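Local coordinates for protein globin (Geobacter sulfurreducens, PDB 2W31) that binds heme in the sensory globin domain of a longer, membrane-associated globin-coupled sensor and probably binds oxygen, at residues M107-I118 with R132-L143; A18-A28 with F70-Y78. All coordinates share one frame; numbering follows the deposited sequence. Where two conformers were deposited one is given.

How the contacts relate
Followed from the N terminus, the chain enters contact 2 first: helix 15-23 and the start of helix 25-30 are met by the end of helix 62-72 and the loop after it, which closes a loop of mostly helical chain. Contact 1 opens only afterwards, pairing helix 100-121 with helix 125-151, which are joined by a short turn, so the two closures stand in series and neither crosses the other. In space contacts 1 and 2 touch. Phe-70 packs on Thr-114, Leu-73 on Leu-139 and Asn-142, and Leu-24 on Val-135. The N-terminal part of the globin domain is thereby tied to its last two long helices, with the Met-107 end of contact 1 touching the heme.

Contact 1 (M107-I118 with R132-L143); sequences MNVVRQFTLSII and REAVEKILDINL. With HEM (protoporphyrin IX containing Fe), chain C.
The flat guanidinium of Arg-111 is met at its edge by Glu-136 and Asp-140. Glu-136 OE1 lies in its plane, 2.8 Å from Arg-111 NH1. Asp-140 OD1 sits slightly out of plane and is gripped end-on by both NH1 and NH2 of Arg-111, the guanidinium and Asp-140 carboxylate planes standing 63° apart. With CG anti to the backbone N, the arginine chain runs out extended, then bends at chi3 (-55°), placing this head as a knob among Glu-136, Leu-139, Asp-140 and Leu-143. Asp-140 OD2 takes Arg-111 NE and Asn-108 ND2 of the second subunit, and the pairing is reciprocal; these NE-OD2 bridges join the subunits, while the intrachain bonds hold the groups in position for them.

Beside this polar cluster the packing is apolar. Leu-115 CD2 lies 3.6 Å from Arg-132 CG, Thr-114 CG2 reaches Val-135 CG1, and Ile-118 CD1 touches Val-135 CG2. At the heme end, Met-107 CE rests 3.6 Å from the heme vinyl carbon CBB and also meets Leu-143.

These are the antiparallel G and H helices of the globin fold, at 163° with segment axes approaching to 10.4 Å, and they also build the dimer interface; helix 62-72 packs on Met-107 and Val-110, and helix 15-23 on Val-135.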
loop_
_atom_site.group_PDB
_atom_site.type_symbol
_atom_site.label_atom_id
_atom_site.label_comp_id
_atom_site.label_asym_id
_atom_site.label_seq_id
_atom_site.Cartn_x
_atom_site.Cartn_y
_atom_site.Cartn_z
ATOM N N MET A 107 8.060 -0.860 0.194
ATOM C CA MET A 107 6.998 -0.429 1.095
ATOM C C MET A 107 6.123 -1.603 1.519
ATOM O O MET A 107 5.553 -1.604 2.610
ATOM C CB MET A 107 6.142 0.654 0.435
ATOM C CG MET A 107 5.182 1.352 1.386
ATOM S SD MET A 107 6.028 2.182 2.743
ATOM C CE MET A 107 6.484 3.728 1.963
ATOM N N ASN A 108 6.020 -2.602 0.648
ATOM C CA ASN A 108 5.385 -3.886 1.011
ATOM C C ASN A 108 6.180 -4.603 2.129
ATOM O O ASN A 108 5.570 -5.154 3.080
ATOM C CB ASN A 108 5.223 -4.800 -0.218
ATOM C CG ASN A 108 4.417 -6.052 0.116
ATOM O OD1 ASN A 108 4.998 -7.104 0.398
ATOM N ND2 ASN A 108 3.091 -5.915 0.206
ATOM N N VAL A 109 7.522 -4.576 2.021
ATOM C CA VAL A 109 8.348 -5.185 3.058
ATOM C C VAL A 109 8.064 -4.533 4.439
ATOM O O VAL A 109 7.886 -5.212 5.452
ATOM C CB VAL A 109 9.852 -5.072 2.720
ATOM C CG1 VAL A 109 10.714 -5.690 3.874
ATOM C CG2 VAL A 109 10.140 -5.744 1.385
ATOM N N VAL A 110 8.065 -3.201 4.473
ATOM C CA VAL A 110 7.810 -2.480 5.728
ATOM C C VAL A 110 6.393 -2.779 6.247
ATOM O O VAL A 110 6.160 -2.965 7.457
ATOM C CB VAL A 110 8.028 -0.970 5.513
ATOM C CG1 VAL A 110 7.717 -0.158 6.752
ATOM C CG2 VAL A 110 9.464 -0.710 5.035
ATOM N N ARG A 111 5.441 -2.810 5.325
ATOM C CA ARG A 111 4.053 -3.022 5.714
ATOM C C ARG A 111 3.884 -4.415 6.374
ATOM O O ARG A 111 3.268 -4.544 7.421
ATOM C CB ARG A 111 3.215 -2.926 4.443
ATOM C CG ARG A 111 1.798 -2.879 4.663
ATOM C CD ARG A 111 1.088 -3.072 3.282
ATOM N NE ARG A 111 1.475 -2.144 2.208
ATOM C CZ ARG A 111 1.083 -0.857 2.155
ATOM N NH1 ARG A 111 0.388 -0.330 3.140
ATOM N NH2 ARG A 111 1.415 -0.055 1.153
ATOM N N GLN A 112 4.470 -5.465 5.783
ATOM C CA GLN A 112 4.264 -6.825 6.312
ATOM C C GLN A 112 4.942 -6.897 7.677
ATOM O O GLN A 112 4.400 -7.491 8.614
ATOM C CB GLN A 112 4.878 -7.859 5.358
ATOM C CG GLN A 112 4.372 -7.742 3.900
ATOM C CD GLN A 112 3.044 -8.446 3.627
ATOM O OE1 GLN A 112 2.218 -8.630 4.539
ATOM N NE2 GLN A 112 2.821 -8.825 2.349
ATOM N N PHE A 113 6.125 -6.277 7.793
ATOM C CA PHE A 113 6.887 -6.345 9.043
ATOM C C PHE A 113 6.104 -5.666 10.170
ATOM O O PHE A 113 5.990 -6.207 11.306
ATOM C CB PHE A 113 8.221 -5.624 8.846
ATOM C CG PHE A 113 9.132 -5.640 10.081
ATOM C CD1 PHE A 113 10.065 -6.671 10.295
ATOM C CD2 PHE A 113 9.038 -4.616 11.027
ATOM C CE1 PHE A 113 10.874 -6.680 11.439
ATOM C CE2 PHE A 113 9.878 -4.606 12.174
ATOM C CZ PHE A 113 10.763 -5.643 12.376
ATOM N N THR A 114 5.580 -4.466 9.887
ATOM C CA THR A 114 4.895 -3.682 10.921
ATOM C C THR A 114 3.566 -4.298 11.320
ATOM O O THR A 114 3.225 -4.329 12.519
ATOM C CB THR A 114 4.721 -2.248 10.437
ATOM O OG1 THR A 114 6.003 -1.756 10.037
ATOM C CG2 THR A 114 4.213 -1.350 11.570
ATOM N N LEU A 115 2.847 -4.885 10.363
ATOM C CA LEU A 115 1.590 -5.514 10.734
ATOM C C LEU A 115 1.824 -6.781 11.556
ATOM O O LEU A 115 0.939 -7.159 12.388
ATOM C CB LEU A 115 0.676 -5.776 9.519
ATOM C CG LEU A 115 0.170 -4.503 8.849
ATOM C CD1 LEU A 115 -1.059 -4.880 7.962
ATOM C CD2 LEU A 115 -0.108 -3.261 9.652
ATOM N N SER A 116 2.950 -7.444 11.313
ATOM C CA SER A 116 3.284 -8.601 12.160
ATOM C C SER A 116 3.588 -8.173 13.590
ATOM O O SER A 116 3.159 -8.862 14.533
ATOM C CB SER A 116 4.387 -9.448 11.548
ATOM O OG SER A 116 3.751 -10.288 10.593
ATOM N N ILE A 117 4.295 -7.053 13.778
ATOM C CA ILE A 117 4.478 -6.502 15.159
ATOM C C ILE A 117 3.139 -6.241 15.836
ATOM O O ILE A 117 2.934 -6.588 17.030
ATOM C CB ILE A 117 5.265 -5.145 15.124
ATOM C CG1 ILE A 117 6.706 -5.384 14.690
ATOM C CG2 ILE A 117 5.222 -4.382 16.475
ATOM C CD1 ILE A 117 7.458 -4.029 14.537
ATOM N N ILE A 118 2.196 -5.661 15.105
ATOM C CA ILE A 118 0.888 -5.377 15.672
ATOM C C ILE A 118 0.166 -6.670 16.029
ATOM O O ILE A 118 -0.386 -6.783 17.140
ATOM C CB ILE A 118 0.051 -4.508 14.715
ATOM C CG1 ILE A 118 0.681 -3.110 14.585
ATOM C CG2 ILE A 118 -1.405 -4.440 15.211
ATOM C CD1 ILE A 118 -0.026 -2.232 13.562
ATOM N N ARG A 132 -3.604 -1.137 13.326
ATOM C CA ARG A 132 -3.377 -1.501 11.932
ATOM C C ARG A 132 -3.892 -0.388 11.015
ATOM O O ARG A 132 -3.209 -0.034 10.020
ATOM C CB ARG A 132 -4.049 -2.841 11.594
ATOM C CG ARG A 132 -3.616 -3.419 10.244
ATOM C CD ARG A 132 -4.369 -4.686 9.882
ATOM N NE ARG A 132 -5.824 -4.483 9.847
ATOM C CZ ARG A 132 -6.699 -5.076 10.663
ATOM N NH1 ARG A 132 -6.293 -5.929 11.586
ATOM N NH2 ARG A 132 -7.993 -4.813 10.545
ATOM N N GLU A 133 -5.098 0.145 11.301
ATOM C CA GLU A 133 -5.625 1.188 10.419
ATOM C C GLU A 133 -4.722 2.439 10.389
ATOM O O GLU A 133 -4.493 3.008 9.327
ATOM C CB GLU A 133 -7.066 1.575 10.796
ATOM C CG GLU A 133 -8.124 0.477 10.433
ATOM C CD GLU A 133 -9.511 0.724 11.026
ATOM O OE1 GLU A 133 -9.622 1.477 12.014
ATOM O OE2 GLU A 133 -10.474 0.089 10.554
ATOM N N ALA A 134 -4.171 2.837 11.553
ATOM C CA ALA A 134 -3.302 4.018 11.619
ATOM C C ALA A 134 -2.009 3.765 10.807
ATOM O O ALA A 134 -1.536 4.651 10.077
ATOM C CB ALA A 134 -2.945 4.342 13.096
ATOM N N VAL A 135 -1.407 2.579 10.982
ATOM C CA VAL A 135 -0.146 2.246 10.285
ATOM C C VAL A 135 -0.396 2.175 8.772
ATOM O O VAL A 135 0.401 2.703 7.979
ATOM C CB VAL A 135 0.423 0.904 10.777
ATOM C CG1 VAL A 135 1.438 0.324 9.796
ATOM C CG2 VAL A 135 1.014 1.096 12.174
ATOM N N GLU A 136 -1.498 1.541 8.359
ATOM C CA GLU A 136 -1.763 1.508 6.901
ATOM C C GLU A 136 -1.934 2.897 6.303
ATOM O O GLU A 136 -1.460 3.149 5.179
ATOM C CB GLU A 136 -2.954 0.630 6.559
ATOM C CG GLU A 136 -2.793 -0.833 6.921
ATOM C CD GLU A 136 -2.041 -1.657 5.931
ATOM O OE1 GLU A 136 -0.981 -1.257 5.410
ATOM O OE2 GLU A 136 -2.493 -2.815 5.715
ATOM N N LYS A 137 -2.586 3.818 7.024
ATOM C CA LYS A 137 -2.701 5.185 6.549
ATOM C C LYS A 137 -1.328 5.880 6.415
ATOM O O LYS A 137 -1.027 6.466 5.396
ATOM C CB LYS A 137 -3.620 6.014 7.459
ATOM C CG LYS A 137 -5.081 5.653 7.364
ATOM C CD LYS A 137 -5.845 6.446 8.387
ATOM C CE LYS A 137 -7.108 5.717 8.813
ATOM N NZ LYS A 137 -7.816 6.338 9.974
ATOM N N ILE A 138 -0.493 5.815 7.444
ATOM C CA ILE A 138 0.791 6.523 7.337
ATOM C C ILE A 138 1.698 5.920 6.259
ATOM O O ILE A 138 2.369 6.655 5.522
ATOM C CB ILE A 138 1.479 6.707 8.718
ATOM C CG1 ILE A 138 2.505 7.852 8.645
ATOM C CG2 ILE A 138 2.133 5.417 9.278
ATOM C CD1 ILE A 138 1.882 9.195 8.357
ATOM N N LEU A 139 1.711 4.598 6.149
ATOM C CA LEU A 139 2.545 3.961 5.085
ATOM C C LEU A 139 1.999 4.379 3.714
ATOM O O LEU A 139 2.775 4.715 2.803
ATOM C CB LEU A 139 2.561 2.425 5.195
ATOM C CG LEU A 139 3.212 1.917 6.476
ATOM C CD1 LEU A 139 3.089 0.410 6.508
ATOM C CD2 LEU A 139 4.647 2.337 6.512
ATOM N N ASP A 140 0.668 4.328 3.545
ATOM C CA ASP A 140 0.067 4.707 2.236
ATOM C C ASP A 140 0.299 6.183 1.907
ATOM O O ASP A 140 0.539 6.514 0.739
ATOM C CB ASP A 140 -1.415 4.298 2.160
ATOM C CG ASP A 140 -1.601 2.796 1.922
ATOM O OD1 ASP A 140 -0.586 2.061 1.772
ATOM O OD2 ASP A 140 -2.778 2.370 1.909
ATOM N N ILE A 141 0.246 7.060 2.916
ATOM C CA ILE A 141 0.571 8.473 2.708
ATOM C C ILE A 141 2.026 8.631 2.269
ATOM O O ILE A 141 2.309 9.351 1.298
ATOM C CB ILE A 141 0.262 9.313 3.978
ATOM C CG1 ILE A 141 -1.258 9.409 4.177
ATOM C CG2 ILE A 141 0.962 10.717 3.932
ATOM C CD1 ILE A 141 -1.752 9.904 5.559
ATOM N N ASN A 142 2.946 7.921 2.935
ATOM C CA ASN A 142 4.363 7.968 2.538
ATOM C C ASN A 142 4.568 7.537 1.083
ATOM O O ASN A 142 5.246 8.199 0.297
ATOM C CB ASN A 142 5.216 7.132 3.502
ATOM C CG ASN A 142 5.626 7.913 4.753
ATOM O OD1 ASN A 142 6.829 8.198 4.935
ATOM N ND2 ASN A 142 4.666 8.281 5.584
ATOM N N LEU A 143 3.969 6.401 0.725
ATOM C CA LEU A 143 4.108 5.875 -0.628
ATOM C C LEU A 143 3.478 6.826 -1.665
ATOM O O LEU A 143 4.020 7.027 -2.771
ATOM C CB LEU A 143 3.414 4.491 -0.684
ATOM C CG LEU A 143 3.451 3.783 -2.047
ATOM C CD1 LEU A 143 4.878 3.548 -2.550
ATOM C CD2 LEU A 143 2.695 2.450 -1.938
HETATM C CHA HEM C . 17.960 7.542 0.381
HETATM C CHB HEM C . 13.806 6.274 2.467
HETATM C CHC HEM C . 13.426 2.658 -0.737
HETATM C CHD HEM C . 18.098 3.213 -1.836
HETATM C C1A HEM C . 16.867 7.532 1.221
HETATM C C2A HEM C . 16.578 8.506 2.258
HETATM C C3A HEM C . 15.437 8.147 2.859
HETATM C C4A HEM C . 14.975 6.937 2.184
HETATM C CMA HEM C . 14.696 8.838 4.020
HETATM C CAA HEM C . 17.455 9.756 2.588
HETATM C CBA HEM C . 17.100 10.749 1.475
HETATM C CGA HEM C . 17.497 12.186 1.754
HETATM O O1A HEM C . 16.888 12.845 2.642
HETATM O O2A HEM C . 18.428 12.676 1.055
HETATM C C1B HEM C . 13.271 5.267 1.680
HETATM C C2B HEM C . 11.920 4.733 1.753
HETATM C C3B HEM C . 11.806 3.735 0.869
HETATM C C4B HEM C . 13.107 3.569 0.236
HETATM C CMB HEM C . 10.856 5.317 2.708
HETATM C CAB HEM C . 10.601 2.847 0.571
HETATM C CBB HEM C . 9.809 2.374 1.553
HETATM C C1C HEM C . 14.678 2.437 -1.256
HETATM C C2C HEM C . 15.082 1.318 -2.073
HETATM C C3C HEM C . 16.384 1.452 -2.344
HETATM C C4C HEM C . 16.839 2.681 -1.729
HETATM C CMC HEM C . 14.187 0.168 -2.528
HETATM C CAC HEM C . 17.233 0.485 -3.195
HETATM C CBC HEM C . 18.376 -0.057 -2.786
HETATM C C1D HEM C . 18.446 4.483 -1.456
HETATM C C2D HEM C . 19.675 5.178 -1.863
HETATM C C3D HEM C . 19.640 6.531 -1.183
HETATM C C4D HEM C . 18.404 6.521 -0.407
HETATM C CMD HEM C . 20.746 4.647 -2.808
HETATM C CAD HEM C . 20.696 7.669 -1.240
HETATM C CBD HEM C . 20.613 8.472 -2.523
HETATM C CGD HEM C . 21.879 9.298 -2.635
HETATM O O1D HEM C . 23.002 8.726 -2.689
HETATM O O2D HEM C . 21.762 10.542 -2.677
HETATM N NA HEM C . 15.878 6.573 1.198
HETATM N NB HEM C . 13.959 4.539 0.747
HETATM N NC HEM C . 15.775 3.267 -1.048
HETATM N ND HEM C . 17.748 5.314 -0.611
HETATM FE FE HEM C . 15.834 4.906 0.083
#

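Contact 2 (A18-A28 with F70-Y78); sequences AELLGSLFPLA and FVSLFAGSY
Phe-70 opens the second side of this contact by setting its ring edge, at CE2, against Ala-28 O, in a protoglobin domain where a helix end and the loop after it pack on two short successive helices. Phe-70 CE2 also lies 4.0 Å from Ala-28 CB. Helix 62-72 carries the axial heme ligand His-66, whose side chain is about 7 Å from that of Phe-70, and the Phe-70 ring also packs on Val-110 of helix 100-121. Next, Val-71 CG1 approaches the Phe-25 ring obliquely, 3.5 Å from Phe-25 CE1. A type I turn from Ser-72 to Ala-75 then swings the chain round, and Leu-73 O comes up to Leu-21 CD1.

Phe-74 has its CG anti to the carbonyl carbon (chi1 -52°), which lays the ring against the bend where helix 15-23 gives way to helix 25-30. Ala-28 CB sits over one face as a CH-pi contact, 3.7 Å from the Phe-74 ring centroid, whereas Leu-21 O lies at the edge and Leu-24 CB comes in obliquely. Phe-74 CE2 in turn lies over a face of the Phe-70 ring. Phe-25 turns its own edge to the backbone, with Phe-25 CD1 3.5 Å from Phe-74 O.

Gly-76, whose positive phi (88°) suits a glycine, gives a weak N-H bond to Tyr-78 OH. That hydroxyl donates to Leu-73 O at 2.6 Å, from above the carbonyl plane, and Ala-18 CB is at the tyrosine ring edge. Replacing Tyr-78 by an alanine would probably leave Leu-73 O without its hydroxyl mate and open a gap beside Ala-18. Leu-21 CD1 ends the walk, 3.6 Å from Tyr-78 OH.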
loop_
_atom_site.group_PDB
_atom_site.type_symbol
_atom_site.label_atom_id
_atom_site.label_comp_id
_atom_site.label_asym_id
_atom_site.label_seq_id
_atom_site.Cartn_x
_atom_site.Cartn_y
_atom_site.Cartn_z
ATOM N N ALA A 18 -2.742 9.766 14.879
ATOM C CA ALA A 18 -1.399 10.233 15.315
ATOM C C ALA A 18 -1.087 9.728 16.717
ATOM O O ALA A 18 0.039 9.289 16.979
ATOM C CB ALA A 18 -1.282 11.767 15.249
ATOM N N GLU A 19 -2.084 9.786 17.617
ATOM C CA GLU A 19 -1.898 9.262 18.990
ATOM C C GLU A 19 -1.592 7.760 18.998
ATOM O O GLU A 19 -0.710 7.284 19.733
ATOM C CB GLU A 19 -3.123 9.603 19.844
ATOM C CG GLU A 19 -3.190 11.103 20.182
ATOM C CD GLU A 19 -4.578 11.608 20.591
ATOM O OE1 GLU A 19 -5.432 10.794 21.012
ATOM O OE2 GLU A 19 -4.814 12.845 20.472
ATOM N N LEU A 20 -2.253 7.014 18.112
ATOM C CA LEU A 20 -1.999 5.585 18.077
ATOM C C LEU A 20 -0.605 5.285 17.545
ATOM O O LEU A 20 0.097 4.387 18.073
ATOM C CB LEU A 20 -3.064 4.871 17.247
ATOM C CG LEU A 20 -4.452 4.830 17.871
ATOM C CD1 LEU A 20 -5.524 4.547 16.784
ATOM C CD2 LEU A 20 -4.432 3.800 19.015
ATOM N N LEU A 21 -0.181 6.023 16.501
ATOM C CA LEU A 21 1.198 5.845 16.023
ATOM C C LEU A 21 2.202 6.176 17.150
ATOM O O LEU A 21 3.198 5.459 17.330
ATOM C CB LEU A 21 1.470 6.726 14.815
ATOM C CG LEU A 21 0.664 6.347 13.564
ATOM C CD1 LEU A 21 0.948 7.384 12.497
ATOM C CD2 LEU A 21 1.053 4.942 13.071
ATOM N N GLY A 22 1.950 7.261 17.905
ATOM C CA GLY A 22 2.837 7.565 19.046
ATOM C C GLY A 22 2.884 6.420 20.051
ATOM O O GLY A 22 3.965 6.143 20.623
ATOM N N SER A 23 1.734 5.779 20.304
ATOM C CA SER A 23 1.660 4.663 21.248
ATOM C C SER A 23 2.478 3.464 20.772
ATOM O O SER A 23 2.881 2.626 21.591
ATOM C CB SER A 23 0.200 4.264 21.527
ATOM O OG SER A 23 -0.285 3.427 20.500
ATOM N N LEU A 24 2.706 3.364 19.459
ATOM C CA LEU A 24 3.556 2.299 18.898
ATOM C C LEU A 24 5.048 2.629 18.862
ATOM O O LEU A 24 5.874 1.768 18.519
ATOM C CB LEU A 24 3.064 1.931 17.473
ATOM C CG LEU A 24 1.689 1.307 17.407
ATOM C CD1 LEU A 24 1.192 1.401 15.951
ATOM C CD2 LEU A 24 1.707 -0.173 17.848
ATOM N N PHE A 25 5.423 3.846 19.276
ATOM C CA PHE A 25 6.817 4.249 19.172
ATOM C C PHE A 25 7.777 3.256 19.911
ATOM O O PHE A 25 8.796 2.811 19.336
ATOM C CB PHE A 25 7.049 5.725 19.616
ATOM C CG PHE A 25 8.438 6.178 19.340
ATOM C CD1 PHE A 25 8.718 6.929 18.201
ATOM C CD2 PHE A 25 9.497 5.805 20.201
ATOM C CE1 PHE A 25 10.034 7.293 17.885
ATOM C CE2 PHE A 25 10.799 6.175 19.900
ATOM C CZ PHE A 25 11.071 6.923 18.738
ATOM N N PRO A 26 7.438 2.887 21.173
ATOM C CA PRO A 26 8.344 1.946 21.863
ATOM C C PRO A 26 8.568 0.624 21.121
ATOM O O PRO A 26 9.704 0.159 21.048
ATOM C CB PRO A 26 7.647 1.723 23.232
ATOM C CG PRO A 26 6.840 2.971 23.471
ATOM C CD PRO A 26 6.339 3.338 22.053
ATOM N N LEU A 27 7.520 0.036 20.561
ATOM C CA LEU A 27 7.690 -1.182 19.779
ATOM C C LEU A 27 8.494 -1.003 18.515
ATOM O O LEU A 27 9.326 -1.847 18.151
ATOM C CB LEU A 27 6.341 -1.784 19.439
ATOM C CG LEU A 27 5.758 -2.659 20.541
ATOM C CD1 LEU A 27 4.325 -3.027 20.219
ATOM C CD2 LEU A 27 6.641 -3.927 20.798
ATOM N N ALA A 28 8.250 0.108 17.826
ATOM C CA ALA A 28 9.014 0.389 16.614
ATOM C C ALA A 28 10.475 0.575 16.932
ATOM O O ALA A 28 11.348 0.036 16.242
ATOM C CB ALA A 28 8.449 1.600 15.883
ATOM N N PHE A 70 12.090 4.746 9.194
ATOM C CA PHE A 70 11.100 3.863 9.824
ATOM C C PHE A 70 10.643 4.400 11.200
ATOM O O PHE A 70 9.450 4.505 11.509
ATOM C CB PHE A 70 11.652 2.442 9.910
ATOM C CG PHE A 70 10.793 1.488 10.699
ATOM C CD1 PHE A 70 9.594 0.968 10.157
ATOM C CD2 PHE A 70 11.174 1.087 11.987
ATOM C CE1 PHE A 70 8.805 0.090 10.889
ATOM C CE2 PHE A 70 10.401 0.170 12.699
ATOM C CZ PHE A 70 9.200 -0.317 12.162
ATOM N N VAL A 71 11.615 4.763 12.024
ATOM C CA VAL A 71 11.286 5.345 13.317
ATOM C C VAL A 71 10.461 6.631 13.199
ATOM O O VAL A 71 9.517 6.847 13.973
ATOM C CB VAL A 71 12.578 5.588 14.107
ATOM C CG1 VAL A 71 12.297 6.357 15.395
ATOM C CG2 VAL A 71 13.209 4.232 14.427
ATOM N N SER A 72 10.765 7.455 12.194
ATOM C CA SER A 72 10.051 8.707 11.982
ATOM C C SER A 72 8.557 8.529 11.688
ATOM O O SER A 72 7.781 9.470 11.886
ATOM C CB SER A 72 10.699 9.507 10.849
ATOM O OG SER A 72 10.387 8.968 9.582
ATOM N N LEU A 73 8.157 7.336 11.192
ATOM C CA LEU A 73 6.729 7.079 10.957
ATOM C C LEU A 73 5.924 7.248 12.245
ATOM O O LEU A 73 4.728 7.578 12.193
ATOM C CB LEU A 73 6.478 5.651 10.456
ATOM C CG LEU A 73 7.050 5.305 9.097
ATOM C CD1 LEU A 73 7.014 3.771 8.883
ATOM C CD2 LEU A 73 6.236 6.003 8.000
ATOM N N PHE A 74 6.593 7.001 13.387
ATOM C CA PHE A 74 5.926 6.957 14.707
ATOM C C PHE A 74 6.250 8.196 15.574
ATOM O O PHE A 74 5.849 8.267 16.725
ATOM C CB PHE A 74 6.325 5.665 15.453
ATOM C CG PHE A 74 6.116 4.452 14.637
ATOM C CD1 PHE A 74 4.886 3.811 14.659
ATOM C CD2 PHE A 74 7.122 3.960 13.806
ATOM C CE1 PHE A 74 4.651 2.674 13.854
ATOM C CE2 PHE A 74 6.901 2.858 12.971
ATOM C CZ PHE A 74 5.671 2.203 13.017
ATOM N N ALA A 75 6.945 9.173 14.987
ATOM C CA ALA A 75 7.511 10.279 15.773
ATOM C C ALA A 75 6.558 11.442 16.018
ATOM O O ALA A 75 6.876 12.362 16.806
ATOM C CB ALA A 75 8.828 10.757 15.136
ATOM N N GLY A 76 5.391 11.430 15.387
ATOM C CA GLY A 76 4.404 12.497 15.643
ATOM C C GLY A 76 4.703 13.668 14.670
ATOM O O GLY A 76 5.584 13.567 13.808
ATOM N N SER A 77 4.035 14.798 14.829
ATOM C CA SER A 77 4.242 15.980 13.946
ATOM C C SER A 77 4.128 15.709 12.428
ATOM O O SER A 77 5.041 16.009 11.633
ATOM C CB SER A 77 5.530 16.755 14.290
ATOM O OG SER A 77 6.655 15.905 14.392
ATOM N N TYR A 78 2.976 15.185 12.032
ATOM C CA TYR A 78 2.617 14.913 10.623
ATOM C C TYR A 78 2.047 16.208 10.041
ATOM O O TYR A 78 0.817 16.410 10.058
ATOM C CB TYR A 78 1.593 13.756 10.596
ATOM C CG TYR A 78 2.102 12.583 11.403
ATOM C CD1 TYR A 78 3.167 11.810 10.926
ATOM C CD2 TYR A 78 1.585 12.293 12.657
ATOM C CE1 TYR A 78 3.713 10.732 11.697
ATOM C CE2 TYR A 78 2.084 11.225 13.419
ATOM C CZ TYR A 78 3.152 10.456 12.948
ATOM O OH TYR A 78 3.695 9.447 13.719
#